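Local coordinates for galactose-binding lectin (Arachis hypogaea, PDB 6VAW), which binds galactose and galactose-bearing ligands as a homotetrameric legume lectin that carries calcium and manganese ions, at residues G22-L27 against I32-L37. Residues are numbered along the deposited sequence; the frame is centred on the assembly and turned at random.
Sequences GDVTVL and IQLTNL
Val-24 bridges Ile-32 and Leu-34 on one face of the hairpin: CG1 lies over Gln-33 O and reaches to 3.5 Å from CG2 of Ile-32, while CG2 lies beside CD2 of Leu-34. With chi1 at -166°, CG1 is anti to the backbone N and turns to Ile-32, whereas CG2, beside that N, turns to Leu-34. Val-26 CG2 is 4.1 Å from CG1 of Ile-32. This apolar face settles on Val-46 and Phe-20, so the short hairpin 25-26/32-33 packs over the seven-stranded sheet containing 18-22 and 43-53, and 32-33 also pairs with strand 217-229.

The other face bears Thr-25 and Gln-33 side by side, OG1 of Thr-25 3.7 Å from CB of Gln-33, with the methyls of Leu-27 across the end of the glutamine's extended chain. The backbones of Thr-25 and Gln-33 form an antiparallel hydrogen-bonded pair, Thr-25 N to Gln-33 O at 3.0 Å and Gln-33 N to Thr-25 O at 2.9 Å, both nearly straight. Past Val-24 a water 2.8 Å from Asp-23 O also lies by Thr-25 OG1 and Thr-35 O. Apolar contacts thus hold the inward face against the sheet, with polar groups and water on the Thr-25/Gln-33 side.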
ATOM      1  N   GLY A  22      16.387 -23.615 -11.718  1.00 28.65           N
ATOM      2  CA  GLY A  22      16.551 -24.993 -11.293  1.00 26.70           C
ATOM      3  C   GLY A  22      15.263 -25.758 -11.085  1.00 28.54           C
ATOM      4  O   GLY A  22      14.322 -25.626 -11.865  1.00 27.16           O
ATOM      5  N   ASP A  23      15.212 -26.531  -9.991  1.00 26.25           N
ATOM      6  CA  ASP A  23      14.168 -27.522  -9.706  1.00 26.81           C
ATOM      7  C   ASP A  23      12.864 -26.983  -9.068  1.00 33.78           C
ATOM      8  O   ASP A  23      12.025 -27.789  -8.661  1.00 34.92           O
ATOM      9  CB  ASP A  23      14.766 -28.635  -8.824  1.00 28.01           C
ATOM     10  CG  ASP A  23      15.947 -29.361  -9.475  1.00 36.78           C
ATOM     11  OD1 ASP A  23      15.961 -29.491 -10.720  1.00 38.18           O
ATOM     12  OD2 ASP A  23      16.871 -29.769  -8.745  1.00 39.64           O
ATOM     13  N   VAL A  24      12.624 -25.669  -9.113  1.00 30.25           N
ATOM     14  CA  VAL A  24      11.419 -25.044  -8.531  1.00 29.25           C
ATOM     15  C   VAL A  24      10.137 -25.404  -9.283  1.00 32.52           C
ATOM     16  O   VAL A  24      10.113 -25.438 -10.512  1.00 32.02           O
ATOM     17  CB  VAL A  24      11.551 -23.504  -8.448  1.00 31.60           C
ATOM     18  CG1 VAL A  24      10.473 -22.902  -7.561  1.00 30.98           C
ATOM     19  CG2 VAL A  24      12.902 -23.113  -7.929  1.00 31.54           C
ATOM     20  N   THR A  25       9.064 -25.630  -8.514  1.00 29.40           N
ATOM     21  CA  THR A  25       7.704 -25.871  -8.988  1.00 29.52           C
ATOM     22  C   THR A  25       6.720 -25.029  -8.148  1.00 34.13           C
ATOM     23  O   THR A  25       7.028 -24.642  -7.009  1.00 33.92           O
ATOM     24  CB  THR A  25       7.334 -27.369  -8.948  1.00 39.69           C
ATOM     25  OG1 THR A  25       7.487 -27.878  -7.626  1.00 41.01           O
ATOM     26  CG2 THR A  25       8.141 -28.216  -9.936  1.00 40.97           C
ATOM     27  N   VAL A  26       5.557 -24.727  -8.719  1.00 30.41           N
ATOM     28  CA  VAL A  26       4.493 -24.032  -8.023  1.00 31.50           C
ATOM     29  C   VAL A  26       3.380 -25.064  -7.804  1.00 35.86           C
ATOM     30  O   VAL A  26       2.906 -25.671  -8.761  1.00 33.29           O
ATOM     31  CB  VAL A  26       4.014 -22.743  -8.745  1.00 36.07           C
ATOM     32  CG1 VAL A  26       2.782 -22.147  -8.051  1.00 35.83           C
ATOM     33  CG2 VAL A  26       5.146 -21.707  -8.834  1.00 36.12           C
ATOM     34  N   LEU A  27       3.009 -25.294  -6.540  1.00 34.10           N
ATOM     35  CA  LEU A  27       1.934 -26.214  -6.172  1.00 34.73           C
ATOM     36  C   LEU A  27       0.567 -25.556  -6.419  1.00 39.15           C
ATOM     37  O   LEU A  27       0.483 -24.326  -6.522  1.00 37.65           O
ATOM     38  CB  LEU A  27       2.070 -26.664  -4.707  1.00 34.89           C
ATOM     39  CG  LEU A  27       3.436 -27.262  -4.292  1.00 40.04           C
ATOM     40  CD1 LEU A  27       3.468 -27.532  -2.825  1.00 40.68           C
ATOM     41  CD2 LEU A  27       3.753 -28.555  -5.036  1.00 40.39           C
ATOM     42  N   ILE A  32       5.401 -22.150  -3.337  1.00 24.65           N
ATOM     43  CA  ILE A  32       6.573 -22.446  -4.143  1.00 24.72           C
ATOM     44  C   ILE A  32       7.300 -23.586  -3.451  1.00 29.21           C
ATOM     45  O   ILE A  32       7.598 -23.476  -2.257  1.00 30.48           O
ATOM     46  CB  ILE A  32       7.484 -21.197  -4.333  1.00 28.05           C
ATOM     47  CG1 ILE A  32       6.896 -20.248  -5.404  1.00 28.62           C
ATOM     48  CG2 ILE A  32       8.910 -21.601  -4.697  1.00 28.88           C
ATOM     49  CD1 ILE A  32       7.721 -18.974  -5.635  1.00 42.21           C
ATOM     50  N   GLN A  33       7.584 -24.666  -4.193  1.00 23.96           N
ATOM     51  CA  GLN A  33       8.386 -25.799  -3.707  1.00 22.96           C
ATOM     52  C   GLN A  33       9.751 -25.673  -4.379  1.00 26.75           C
ATOM     53  O   GLN A  33       9.824 -25.705  -5.606  1.00 26.69           O
ATOM     54  CB  GLN A  33       7.700 -27.146  -4.012  1.00 25.03           C
ATOM     55  CG  GLN A  33       8.470 -28.299  -3.399  1.00 28.98           C
ATOM     56  CD  GLN A  33       7.843 -29.642  -3.632  1.00 48.69           C
ATOM     57  OE1 GLN A  33       8.513 -30.575  -4.095  1.00 47.89           O
ATOM     58  NE2 GLN A  33       6.573 -29.791  -3.253  1.00 34.48           N
ATOM     59  N   LEU A  34      10.823 -25.479  -3.593  1.00 23.82           N
ATOM     60  CA  LEU A  34      12.119 -25.195  -4.191  1.00 21.41           C
ATOM     61  C   LEU A  34      12.893 -26.396  -4.669  1.00 27.51           C
ATOM     62  O   LEU A  34      13.559 -26.272  -5.688  1.00 28.82           O
ATOM     63  CB  LEU A  34      12.991 -24.400  -3.244  1.00 20.80           C
ATOM     64  CG  LEU A  34      12.562 -22.918  -3.032  1.00 24.85           C
ATOM     65  CD1 LEU A  34      13.136 -22.355  -1.761  1.00 24.91           C
ATOM     66  CD2 LEU A  34      12.932 -22.042  -4.232  1.00 26.98           C
ATOM     67  N   THR A  35      12.867 -27.515  -3.947  1.00 22.87           N
ATOM     68  CA  THR A  35      13.641 -28.681  -4.397  1.00 23.58           C
ATOM     69  C   THR A  35      12.760 -29.832  -4.915  1.00 26.72           C
ATOM     70  O   THR A  35      11.571 -29.924  -4.600  1.00 26.44           O
ATOM     71  CB  THR A  35      14.573 -29.183  -3.294  1.00 32.42           C
ATOM     72  OG1 THR A  35      13.820 -29.512  -2.127  1.00 31.41           O
ATOM     73  CG2 THR A  35      15.664 -28.179  -2.950  1.00 33.63           C
ATOM     74  N   ASN A  36      13.376 -30.704  -5.741  1.00 25.08           N
ATOM     75  CA  ASN A  36      12.717 -31.884  -6.312  1.00 25.34           C
ATOM     76  C   ASN A  36      13.148 -33.074  -5.458  1.00 28.76           C
ATOM     77  O   ASN A  36      14.339 -33.385  -5.384  1.00 27.92           O
ATOM     78  CB  ASN A  36      13.090 -32.040  -7.781  1.00 29.09           C
ATOM     79  CG  ASN A  36      12.470 -33.238  -8.471  1.00 42.51           C
ATOM     80  OD1 ASN A  36      12.346 -34.341  -7.911  1.00 28.45           O
ATOM     81  ND2 ASN A  36      12.130 -33.052  -9.731  1.00 35.66           N
ATOM     82  N   LEU A  37      12.183 -33.712  -4.783  1.00 27.51           N
ATOM     83  CA  LEU A  37      12.406 -34.823  -3.843  1.00 26.68           C
ATOM     84  C   LEU A  37      12.993 -36.100  -4.488  1.00 30.55           C
ATOM     85  O   LEU A  37      13.504 -36.945  -3.747  1.00 27.29           O
ATOM     86  CB  LEU A  37      11.071 -35.190  -3.161  1.00 27.05           C
ATOM     87  CG  LEU A  37      10.502 -34.304  -1.996  1.00 32.56           C
ATOM     88  CD1 LEU A  37      11.482 -33.213  -1.490  1.00 31.69           C
ATOM     89  CD2 LEU A  37       9.147 -33.761  -2.319  1.00 36.46           C
TER
HETATM   90  O   HOH W   1       9.916 -28.657  -7.024  1.00 37.21           O
HETATM   91  O   HOH W   2      11.314 -29.890 -10.575  1.00 38.67           O
HETATM   92  O   HOH W   3      13.906 -30.919 -11.689  1.00 45.10           O